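Local coordinates for protein haloperoxidase (Corallina officinalis, PDB 1QHB) that catalyses the vanadate-dependent halogenation of organic substrates with bromide and hydrogen peroxide, and binds calcium in a homododecamer, at residues W108-A113 and F298-D303; L118-W123 and Q302-F307; F240-S245 and F510-D515; S279-I284 and A317-T322. All coordinates share one frame; numbering follows the deposited sequence.

Interaction 1: W108-A113 and F298-D303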
# COMPACT_ATOMS: atom_id res chain seq x y z
N TRP A 108 -28.67 54.82 17.68
CA TRP A 108 -29.60 54.36 16.67
C TRP A 108 -30.25 55.56 16.00
O TRP A 108 -30.20 56.62 16.65
CB TRP A 108 -30.70 53.51 17.34
CG TRP A 108 -30.14 52.30 18.01
CD1 TRP A 108 -30.15 52.03 19.35
CD2 TRP A 108 -29.53 51.18 17.37
NE1 TRP A 108 -29.53 50.82 19.60
CE2 TRP A 108 -29.17 50.27 18.37
CE3 TRP A 108 -29.25 50.87 16.04
CZ2 TRP A 108 -28.53 49.06 18.11
CZ3 TRP A 108 -28.60 49.69 15.76
CH2 TRP A 108 -28.25 48.80 16.79
N ARG A 109 -30.92 55.37 14.88
CA ARG A 109 -31.63 56.46 14.24
C ARG A 109 -33.01 56.68 14.87
O ARG A 109 -33.49 57.82 15.01
CB ARG A 109 -31.86 56.15 12.76
CG ARG A 109 -30.55 56.11 11.95
CD ARG A 109 -30.89 55.64 10.51
NE ARG A 109 -29.74 55.98 9.66
CZ ARG A 109 -28.68 55.22 9.42
NH1 ARG A 109 -28.61 53.99 9.95
NH2 ARG A 109 -27.73 55.70 8.63
N SER A 110 -33.72 55.60 15.20
CA SER A 110 -35.07 55.75 15.72
C SER A 110 -35.15 56.00 17.22
O SER A 110 -34.34 55.58 18.03
CB SER A 110 -35.92 54.52 15.35
OG SER A 110 -35.58 53.41 16.14
N ASP A 111 -36.15 56.83 17.55
CA ASP A 111 -36.48 57.15 18.95
C ASP A 111 -36.80 55.88 19.71
O ASP A 111 -36.28 55.62 20.80
CB ASP A 111 -37.68 58.10 18.96
CG ASP A 111 -37.32 59.49 18.42
OD1 ASP A 111 -36.12 59.82 18.39
OD2 ASP A 111 -38.24 60.26 18.04
N LEU A 112 -37.56 55.00 19.06
CA LEU A 112 -37.88 53.69 19.60
C LEU A 112 -36.64 52.91 19.97
O LEU A 112 -36.66 52.47 21.14
CB LEU A 112 -38.75 52.96 18.56
CG LEU A 112 -39.25 51.61 19.12
CD1 LEU A 112 -40.08 51.79 20.39
CD2 LEU A 112 -40.04 50.86 18.07
N ALA A 113 -35.65 52.70 19.11
CA ALA A 113 -34.47 51.92 19.48
C ALA A 113 -33.64 52.62 20.55
O ALA A 113 -33.09 51.94 21.42
CB ALA A 113 -33.53 51.71 18.27
N PHE A 298 -36.54 50.41 10.45
CA PHE A 298 -36.03 49.45 9.48
C PHE A 298 -34.51 49.56 9.34
O PHE A 298 -33.81 48.55 9.44
CB PHE A 298 -36.73 49.68 8.15
CG PHE A 298 -36.01 49.02 6.99
CD1 PHE A 298 -36.31 47.71 6.65
CD2 PHE A 298 -35.05 49.73 6.26
CE1 PHE A 298 -35.65 47.11 5.57
CE2 PHE A 298 -34.38 49.12 5.23
CZ PHE A 298 -34.68 47.81 4.88
N LEU A 299 -33.94 50.77 9.29
CA LEU A 299 -32.48 50.93 9.17
C LEU A 299 -31.78 50.51 10.42
O LEU A 299 -30.75 49.85 10.32
CB LEU A 299 -32.13 52.36 8.82
CG LEU A 299 -32.63 52.85 7.46
CD1 LEU A 299 -32.38 54.36 7.32
CD2 LEU A 299 -31.90 52.13 6.33
N ASP A 300 -32.40 50.77 11.59
CA ASP A 300 -31.79 50.29 12.84
C ASP A 300 -31.70 48.78 12.84
O ASP A 300 -30.76 48.17 13.36
CB ASP A 300 -32.63 50.75 14.06
CG ASP A 300 -32.41 52.24 14.29
OD1 ASP A 300 -31.35 52.79 13.88
OD2 ASP A 300 -33.32 52.91 14.86
N VAL A 301 -32.76 48.11 12.40
CA VAL A 301 -32.77 46.64 12.34
C VAL A 301 -31.72 46.20 11.32
O VAL A 301 -30.95 45.32 11.65
CB VAL A 301 -34.15 46.08 11.98
CG1 VAL A 301 -34.11 44.57 11.76
CG2 VAL A 301 -35.19 46.41 13.06
N GLN A 302 -31.56 46.86 10.18
CA GLN A 302 -30.49 46.52 9.24
C GLN A 302 -29.12 46.72 9.84
O GLN A 302 -28.18 45.99 9.51
CB GLN A 302 -30.62 47.31 7.91
CG GLN A 302 -31.96 47.04 7.27
CD GLN A 302 -32.38 45.58 7.22
OE1 GLN A 302 -31.71 44.77 6.59
NE2 GLN A 302 -33.50 45.22 7.84
N ASP A 303 -29.01 47.67 10.78
CA ASP A 303 -27.77 47.91 11.51
C ASP A 303 -27.68 47.08 12.79
O ASP A 303 -26.92 47.41 13.71
CB ASP A 303 -27.71 49.41 11.87
CG ASP A 303 -27.36 50.31 10.74
OD1 ASP A 303 -26.97 49.90 9.61
OD2 ASP A 303 -27.47 51.54 10.96
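The Trp108 indole meets the end of helix 295-302 through its six-membered ring. Asp303 O lies at the ring edge, near its plane, 3.5 Å from Trp108 CZ3. Asp300 O approaches the same carbon obliquely. The plane of the Asp300 carboxylate is turned 68° from the indole. Trp108 NE1 donates to Leu118 O. The Arg109 guanidinium has Leu299 CD1 over one face and Asp303 OD2 near its plane at the edge. That edge contact is a salt bridge, with Arg109 NH1 2.9 Å from Asp303 OD2, but its hydrogen bond is weak and bent. Asp65 makes a second salt bridge with Arg109, and His63 N binds Asp303 OD1.

The Asp300 carboxylate is the centre of the contact. Its CG is anti to the carbonyl carbon (chi1 -74°), which turns both oxygens to the backbone of 109-110. Arg109 N donates to the syn lone pair of Asp300 OD1 at 2.8 Å, nearly straight at 166°. Ser110 N donates to the syn lone pair of Asp300 OD2 at 2.7 Å. Ser110 OG donates to the same oxygen, Asp300 OD2, at 2.6 Å. This hydroxyl also N-caps helix 111-115, accepting from Ala113 N at 3.1 Å.

An alanine at Asp300 would probably leave two backbone N-H groups and the Ser110 hydroxyl without their acceptor. Three bonds on one buried carboxylate probably stabilise its negative charge, and they tie the start of one helix to the last turn of another.

Interaction 2: L118-W123 and Q302-F307; sequences LEVRGW and QDAADF
Asp306 N donates to Glu119 O at 2.9 Å, where two irregular backbones meet with their touching parts 120° apart. Arg121 N makes a weak bond to Ala304 O, which also receives a CA-H...O contact from Val120.

Leu118 carries the apolar part. Its CD1 sits over one face of the Phe307 ring, 3.6 Å from the centroid and 15° off the normal, a CH-pi contact. The same methyl touches Ala305 CB at 4.0 Å. A serine in place of Phe307 would probably leave Leu118 CD1 without the ring face it rests on and open a gap beside helices 111-115 and 295-302. Asp306 CG, anti to its own N (chi1 -166°), lies beside Arg121 CB at 4.0 Å. The charges of these two residues are near but not paired: Asp306 bridges to Arg308 and Arg121 to Glu124.

Asp363 of the second subunit binds Gly122 N, so 118-123 also belongs to a subunit interface. Arg121 lies about 7 Å, side chain to side chain, from His478, an active-site residue by similarity. Ala304, with positive phi, is the C-prime residue of a Schellman motif that ends helix 295-302.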
# COMPACT_ATOMS: atom_id res chain seq x y z
N LEU A 118 -31.42 49.46 22.94
CA LEU A 118 -31.12 48.17 22.30
C LEU A 118 -29.63 47.99 22.10
O LEU A 118 -28.91 48.98 21.82
CB LEU A 118 -31.82 48.19 20.93
CG LEU A 118 -33.36 48.11 21.04
CD1 LEU A 118 -33.99 47.99 19.67
CD2 LEU A 118 -33.81 46.95 21.93
N GLU A 119 -29.16 46.77 22.15
CA GLU A 119 -27.80 46.40 21.84
C GLU A 119 -27.86 45.68 20.48
O GLU A 119 -28.97 45.56 19.95
CB GLU A 119 -27.21 45.50 22.90
CG GLU A 119 -26.15 46.21 23.75
CD GLU A 119 -24.93 46.67 22.96
OE1 GLU A 119 -24.79 46.35 21.77
OE2 GLU A 119 -24.11 47.41 23.58
N VAL A 120 -26.72 45.23 19.98
CA VAL A 120 -26.61 44.57 18.71
C VAL A 120 -26.75 43.06 18.80
O VAL A 120 -26.55 42.49 19.87
CB VAL A 120 -25.24 44.85 18.03
CG1 VAL A 120 -25.09 46.35 17.83
CG2 VAL A 120 -24.09 44.31 18.86
N ARG A 121 -27.08 42.42 17.67
CA ARG A 121 -27.13 40.94 17.67
C ARG A 121 -26.07 40.53 16.64
O ARG A 121 -25.80 41.34 15.76
CB ARG A 121 -28.53 40.38 17.37
CG ARG A 121 -29.15 40.90 16.09
CD ARG A 121 -30.55 40.36 15.86
NE ARG A 121 -30.55 38.89 15.80
CZ ARG A 121 -31.38 38.12 15.13
NH1 ARG A 121 -32.35 38.65 14.39
NH2 ARG A 121 -31.18 36.80 15.25
N GLY A 122 -25.48 39.33 16.72
CA GLY A 122 -24.45 38.91 15.80
C GLY A 122 -24.91 37.87 14.79
O GLY A 122 -26.05 37.40 14.83
N TRP A 123 -24.02 37.56 13.83
CA TRP A 123 -24.39 36.60 12.77
C TRP A 123 -24.50 35.20 13.35
O TRP A 123 -23.75 35.00 14.29
CB TRP A 123 -23.39 36.65 11.62
CG TRP A 123 -23.42 38.02 10.99
CD1 TRP A 123 -24.32 38.46 10.08
CD2 TRP A 123 -22.50 39.08 11.22
NE1 TRP A 123 -24.03 39.77 9.71
CE2 TRP A 123 -22.91 40.15 10.40
CE3 TRP A 123 -21.36 39.23 12.01
CZ2 TRP A 123 -22.23 41.37 10.36
CZ3 TRP A 123 -20.69 40.44 11.95
CH2 TRP A 123 -21.12 41.50 11.14
N GLN A 302 -31.56 46.86 10.18
CA GLN A 302 -30.49 46.52 9.24
C GLN A 302 -29.12 46.72 9.84
O GLN A 302 -28.18 45.99 9.51
CB GLN A 302 -30.62 47.31 7.91
CG GLN A 302 -31.96 47.04 7.27
CD GLN A 302 -32.38 45.58 7.22
OE1 GLN A 302 -31.71 44.77 6.59
NE2 GLN A 302 -33.50 45.22 7.84
N ASP A 303 -29.01 47.67 10.78
CA ASP A 303 -27.77 47.91 11.51
C ASP A 303 -27.68 47.08 12.79
O ASP A 303 -26.92 47.41 13.71
CB ASP A 303 -27.71 49.41 11.87
CG ASP A 303 -27.36 50.31 10.74
OD1 ASP A 303 -26.97 49.90 9.61
OD2 ASP A 303 -27.47 51.54 10.96
N ALA A 304 -28.44 45.98 12.91
CA ALA A 304 -28.35 45.06 14.02
C ALA A 304 -29.10 45.33 15.34
O ALA A 304 -28.93 44.57 16.33
CB ALA A 304 -26.87 44.74 14.30
N ALA A 305 -30.00 46.31 15.36
CA ALA A 305 -30.72 46.55 16.63
C ALA A 305 -31.46 45.28 17.04
O ALA A 305 -32.22 44.68 16.26
CB ALA A 305 -31.62 47.77 16.48
N ASP A 306 -31.30 44.84 18.31
CA ASP A 306 -31.90 43.58 18.69
C ASP A 306 -33.33 43.79 19.17
O ASP A 306 -33.59 44.03 20.35
CB ASP A 306 -31.07 42.87 19.76
CG ASP A 306 -31.49 41.43 19.90
OD1 ASP A 306 -32.53 41.03 19.28
OD2 ASP A 306 -30.79 40.69 20.59
N PHE A 307 -34.29 43.65 18.28
CA PHE A 307 -35.69 43.76 18.60
C PHE A 307 -36.33 42.43 18.94
O PHE A 307 -37.57 42.43 18.98
CB PHE A 307 -36.44 44.35 17.40
CG PHE A 307 -36.57 45.83 17.42
CD1 PHE A 307 -37.56 46.47 18.15
CD2 PHE A 307 -35.67 46.61 16.68
CE1 PHE A 307 -37.65 47.85 18.12
CE2 PHE A 307 -35.72 47.98 16.67
CZ PHE A 307 -36.74 48.59 17.38

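Interaction 3: F240-S245 and F510-D515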
# COMPACT_ATOMS: atom_id res chain seq x y z
N PHE A 240 -51.77 17.38 9.26
CA PHE A 240 -50.82 17.14 10.33
C PHE A 240 -50.47 18.33 11.19
O PHE A 240 -49.81 18.12 12.25
CB PHE A 240 -49.52 16.53 9.72
CG PHE A 240 -49.76 15.18 9.08
CD1 PHE A 240 -50.37 14.14 9.76
CD2 PHE A 240 -49.37 14.95 7.79
CE1 PHE A 240 -50.54 12.91 9.16
CE2 PHE A 240 -49.57 13.72 7.17
CZ PHE A 240 -50.16 12.71 7.84
N ILE A 241 -50.86 19.53 10.79
CA ILE A 241 -50.62 20.72 11.61
C ILE A 241 -51.89 21.21 12.29
O ILE A 241 -51.81 22.19 13.05
CB ILE A 241 -49.92 21.81 10.78
CG1 ILE A 241 -49.00 22.70 11.65
CG2 ILE A 241 -50.80 22.60 9.86
CD1 ILE A 241 -48.20 23.65 10.85
N ILE A 242 -53.03 20.52 12.15
CA ILE A 242 -54.25 20.89 12.81
C ILE A 242 -54.93 19.73 13.52
O ILE A 242 -55.62 20.00 14.51
CB ILE A 242 -55.35 21.48 11.90
CG1 ILE A 242 -55.63 20.58 10.69
CG2 ILE A 242 -55.00 22.90 11.51
CD1 ILE A 242 -56.78 21.10 9.84
N VAL A 243 -54.86 18.47 13.11
CA VAL A 243 -55.60 17.46 13.83
C VAL A 243 -54.74 16.84 14.94
O VAL A 243 -53.50 16.88 14.91
CB VAL A 243 -56.06 16.28 12.95
CG1 VAL A 243 -56.78 16.81 11.72
CG2 VAL A 243 -54.86 15.43 12.52
N GLY A 244 -55.48 16.16 15.80
CA GLY A 244 -54.89 15.31 16.82
C GLY A 244 -54.82 13.87 16.28
O GLY A 244 -55.05 13.57 15.10
N SER A 245 -54.48 12.99 17.23
CA SER A 245 -54.32 11.58 16.94
C SER A 245 -55.28 10.84 17.83
O SER A 245 -55.86 11.33 18.78
CB SER A 245 -52.91 11.15 17.36
OG SER A 245 -52.80 11.05 18.76
N PHE A 510 -60.29 17.28 7.58
CA PHE A 510 -60.77 18.34 8.43
C PHE A 510 -60.22 19.69 8.05
O PHE A 510 -59.19 19.77 7.42
CB PHE A 510 -60.32 18.08 9.87
CG PHE A 510 -61.01 16.91 10.49
CD1 PHE A 510 -62.31 17.02 10.96
CD2 PHE A 510 -60.37 15.69 10.53
CE1 PHE A 510 -62.95 15.90 11.49
CE2 PHE A 510 -61.00 14.58 11.05
CZ PHE A 510 -62.29 14.68 11.54
N GLU A 511 -60.88 20.73 8.43
CA GLU A 511 -60.44 22.12 8.25
C GLU A 511 -60.82 22.88 9.54
O GLU A 511 -61.63 22.33 10.32
CB GLU A 511 -61.14 22.79 7.10
CG GLU A 511 -60.67 22.44 5.71
CD GLU A 511 -61.60 23.05 4.67
OE1 GLU A 511 -61.64 24.29 4.68
OE2 GLU A 511 -62.25 22.31 3.90
N VAL A 512 -60.37 24.11 9.65
CA VAL A 512 -60.71 24.90 10.85
C VAL A 512 -62.04 25.62 10.53
O VAL A 512 -62.25 26.17 9.47
CB VAL A 512 -59.58 25.87 11.21
CG1 VAL A 512 -59.94 26.80 12.37
CG2 VAL A 512 -58.28 25.15 11.60
N ASP A 513 -62.99 25.59 11.44
CA ASP A 513 -64.29 26.23 11.27
C ASP A 513 -64.18 27.72 11.07
O ASP A 513 -63.35 28.46 11.63
CB ASP A 513 -65.10 25.93 12.53
CG ASP A 513 -66.54 26.39 12.43
OD1 ASP A 513 -67.30 25.80 11.66
OD2 ASP A 513 -66.94 27.37 13.07
N THR A 514 -65.01 28.30 10.26
CA THR A 514 -65.03 29.74 10.02
C THR A 514 -65.58 30.53 11.22
O THR A 514 -65.21 31.70 11.33
CB THR A 514 -65.95 30.08 8.83
OG1 THR A 514 -67.25 29.55 9.17
CG2 THR A 514 -65.46 29.50 7.52
N ASP A 515 -66.37 29.96 12.12
CA ASP A 515 -66.93 30.70 13.23
C ASP A 515 -66.33 30.44 14.59
O ASP A 515 -66.26 31.33 15.43
CB ASP A 515 -68.45 30.41 13.36
CG ASP A 515 -69.19 30.98 12.16
OD1 ASP A 515 -68.94 32.15 11.82
OD2 ASP A 515 -70.00 30.24 11.57
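Ile242 and Val243 pack side by side against strand 510-512, the first strand of a two-stranded antiparallel hairpin with 519-521. The loop 240-245 and the strand meet through apolar side chains, and their nearest CA atoms are still 7.5 Å apart, between Val243 and Phe510.

Val243 and Phe510 cross at about a right angle. Val243 CG1 comes to Phe510 CD2 at 3.9 Å, obliquely to the ring. It also nears Phe510 CB, so it sits at the root of the aromatic side chain. Phe510 CG is anti to its carbonyl carbon (chi1 -69°), and this brings CD2 of the ring to Val243 CG1.

Ile242 reaches the strand with two branches. Its CG2 meets Val512 CG2 tip to tip at 4.0 Å, with the two side chains crossing at a slant. The longer branch holds CG1 between the backbone N and the carbonyl carbon (chi1 52°) and then extends. This takes CD1 to the strand backbone, 4.1 Å from Glu511 CA. Ile242 also rests on Leu519 of the partner strand.

Glu511 points away from the loop and binds Ser522. Polar ties lie beside the contact: Gln239 accepts from Phe510 N, and Ser174 donates to Val512 O. Past the strand, Asp513 OD2 accepts from Asp515 N in an Asx turn. At the loop contact itself, Ile242 CD1 lies 3.7 Å from Phe510 O.

Interaction 4: S279-I284 and A317-T322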
# COMPACT_ATOMS: atom_id res chain seq x y z
N SER A 279 -50.59 19.94 22.16
CA SER A 279 -51.76 20.65 21.66
C SER A 279 -51.35 21.33 20.35
O SER A 279 -50.30 21.96 20.40
CB SER A 279 -52.14 21.74 22.71
OG SER A 279 -53.06 22.62 22.07
N GLN A 280 -52.13 21.29 19.28
CA GLN A 280 -51.84 21.93 18.05
C GLN A 280 -52.19 23.43 18.06
O GLN A 280 -51.92 24.14 17.07
CB GLN A 280 -52.65 21.31 16.89
CG GLN A 280 -52.32 19.85 16.62
CD GLN A 280 -51.17 19.68 15.64
OE1 GLN A 280 -50.18 20.43 15.71
NE2 GLN A 280 -51.34 18.71 14.72
N ARG A 281 -52.77 23.94 19.14
CA ARG A 281 -53.19 25.34 19.16
C ARG A 281 -51.97 26.24 19.32
O ARG A 281 -51.16 25.96 20.21
CB ARG A 281 -54.20 25.56 20.31
CG ARG A 281 -55.51 24.82 20.09
CD ARG A 281 -56.60 25.29 21.05
NE ARG A 281 -57.92 25.13 20.42
CZ ARG A 281 -58.57 23.97 20.30
NH1 ARG A 281 -58.11 22.83 20.84
NH2 ARG A 281 -59.74 23.92 19.70
N VAL A 282 -51.84 27.24 18.46
CA VAL A 282 -50.71 28.15 18.48
C VAL A 282 -51.01 29.45 19.19
O VAL A 282 -52.14 29.93 19.29
CB VAL A 282 -50.36 28.47 16.98
CG1 VAL A 282 -51.53 29.24 16.34
CG2 VAL A 282 -49.07 29.27 16.85
N ARG A 283 -49.96 30.10 19.73
CA ARG A 283 -50.07 31.39 20.38
C ARG A 283 -50.57 32.40 19.37
O ARG A 283 -50.33 32.26 18.16
CB ARG A 283 -48.75 31.81 21.04
CG ARG A 283 -48.37 30.91 22.19
CD ARG A 283 -49.44 30.65 23.21
NE ARG A 283 -48.94 30.00 24.41
CZ ARG A 283 -49.74 29.57 25.39
NH1 ARG A 283 -51.06 29.72 25.34
NH2 ARG A 283 -49.24 29.01 26.48
N ILE A 284 -51.31 33.42 19.87
CA ILE A 284 -51.94 34.36 18.96
C ILE A 284 -51.28 35.72 18.93
O ILE A 284 -51.53 36.49 19.91
CB ILE A 284 -53.43 34.56 19.38
CG1 ILE A 284 -54.16 33.23 19.39
CG2 ILE A 284 -54.14 35.54 18.44
CD1 ILE A 284 -55.27 33.19 20.45
N ALA A 317 -54.79 30.44 23.02
CA ALA A 317 -54.22 29.79 21.85
C ALA A 317 -55.35 29.33 20.91
O ALA A 317 -56.38 28.97 21.41
CB ALA A 317 -53.48 28.55 22.39
N ARG A 318 -55.08 29.16 19.61
CA ARG A 318 -56.16 28.63 18.78
C ARG A 318 -55.57 27.79 17.65
O ARG A 318 -54.35 27.88 17.36
CB ARG A 318 -56.96 29.84 18.31
CG ARG A 318 -56.15 30.70 17.34
CD ARG A 318 -56.93 31.97 16.97
NE ARG A 318 -56.25 32.77 15.99
CZ ARG A 318 -56.57 34.00 15.63
NH1 ARG A 318 -57.64 34.56 16.21
NH2 ARG A 318 -55.89 34.62 14.68
N LEU A 319 -56.41 26.95 17.06
CA LEU A 319 -55.97 26.18 15.88
C LEU A 319 -55.55 27.19 14.85
O LEU A 319 -56.21 28.24 14.80
CB LEU A 319 -57.12 25.29 15.36
CG LEU A 319 -57.48 24.16 16.34
CD1 LEU A 319 -58.78 23.50 15.90
CD2 LEU A 319 -56.36 23.13 16.51
N ILE A 320 -54.55 26.94 14.03
CA ILE A 320 -54.16 27.91 13.02
C ILE A 320 -55.37 28.40 12.24
O ILE A 320 -56.05 27.69 11.51
CB ILE A 320 -53.04 27.38 12.08
CG1 ILE A 320 -51.76 27.19 12.93
CG2 ILE A 320 -52.79 28.35 10.95
CD1 ILE A 320 -50.77 26.27 12.17
N ARG A 321 -55.55 29.72 12.18
CA ARG A 321 -56.68 30.35 11.51
C ARG A 321 -56.35 31.32 10.41
O ARG A 321 -56.95 31.36 9.32
CB ARG A 321 -57.33 31.17 12.68
CG ARG A 321 -58.81 31.20 12.63
CD ARG A 321 -59.49 31.73 13.92
NE ARG A 321 -60.91 31.82 13.56
CZ ARG A 321 -61.70 30.73 13.53
NH1 ARG A 321 -61.38 29.48 13.92
NH2 ARG A 321 -62.95 30.98 13.12
N THR A 322 -55.40 32.23 10.70
CA THR A 322 -55.04 33.24 9.74
C THR A 322 -53.63 32.99 9.20
O THR A 322 -52.85 32.24 9.78
CB THR A 322 -55.05 34.65 10.35
OG1 THR A 322 -54.23 34.65 11.53
CG2 THR A 322 -56.44 35.04 10.88
O HOH W 1 -53.24 24.34 14.63
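Arg318 O accepts the shortest polar bond across the contact, from Val282 N at 2.8 Å. The donor stands above the carbonyl plane, 37° out of it. Arg281 CA adds a CA-H...O contact to the same oxygen. In return, Arg318 N donates to Val282 O at 3.1 Å. Val282 and Arg318 are thus a hydrogen-bonded antiparallel pair, joining strands 276-285 and 313-318. Beyond the pair the chains part, and a water takes over. It donates to Gln280 O and accepts from Ile320 N, the water oxygen lying 3.0 Å from Ile320 N.

Ile284 crosses Arg318 at about a right angle. Its CG2 lies over the centre of the Arg318 guanidinium, 4.0 Å from Arg318 CZ. Arg321 CD lies over the opposite face, and Asp325 pairs with Arg318 NE. On the same face of the strands as Arg318, Val282 CG1 touches Ile320 CG1 at 4.0 Å.

The Arg281 chain is extended from CG to NE (chi2 -167°), which lays it along the 317-319 backbone. Its CB meets Ala317 CB at 3.7 Å, and Leu319 CG covers one face of its guanidinium. Asp517 and Asp268 form salt bridges with this arginine. Arg283 NH1 approaches Ala317 CB, while Arg283 NH2 pairs with Asp265 of the second subunit.

The sheet runs on into that subunit through Ser279. Arg281 and Arg318 lend aliphatic stems and flat faces to the packing, while acids outside the two segments pair with their charged ends and probably balance their charge.

Interactions 1 and 2 touch each other and share Gln302 and Asp303. Both hold the end of helix 295-302, and both are buried. Interactions 3 and 4 also touch, through Gln280 and Arg321, and are partly buried; interaction 4 is nested in the chain loop closed by interaction 3. The centres of interactions 1 and 3 are about 40 Å apart. The four differ in chemistry: interaction 1 rests on a carboxylate capturing backbone N-H groups, interaction 2 on backbone bonds and a CH-pi contact, interaction 3 on apolar contacts, and interaction 4 on strand pairing flanked by arginines. Interactions 2 and 4 also touch the second subunit, whereas interactions 1 and 3 stay within one chain.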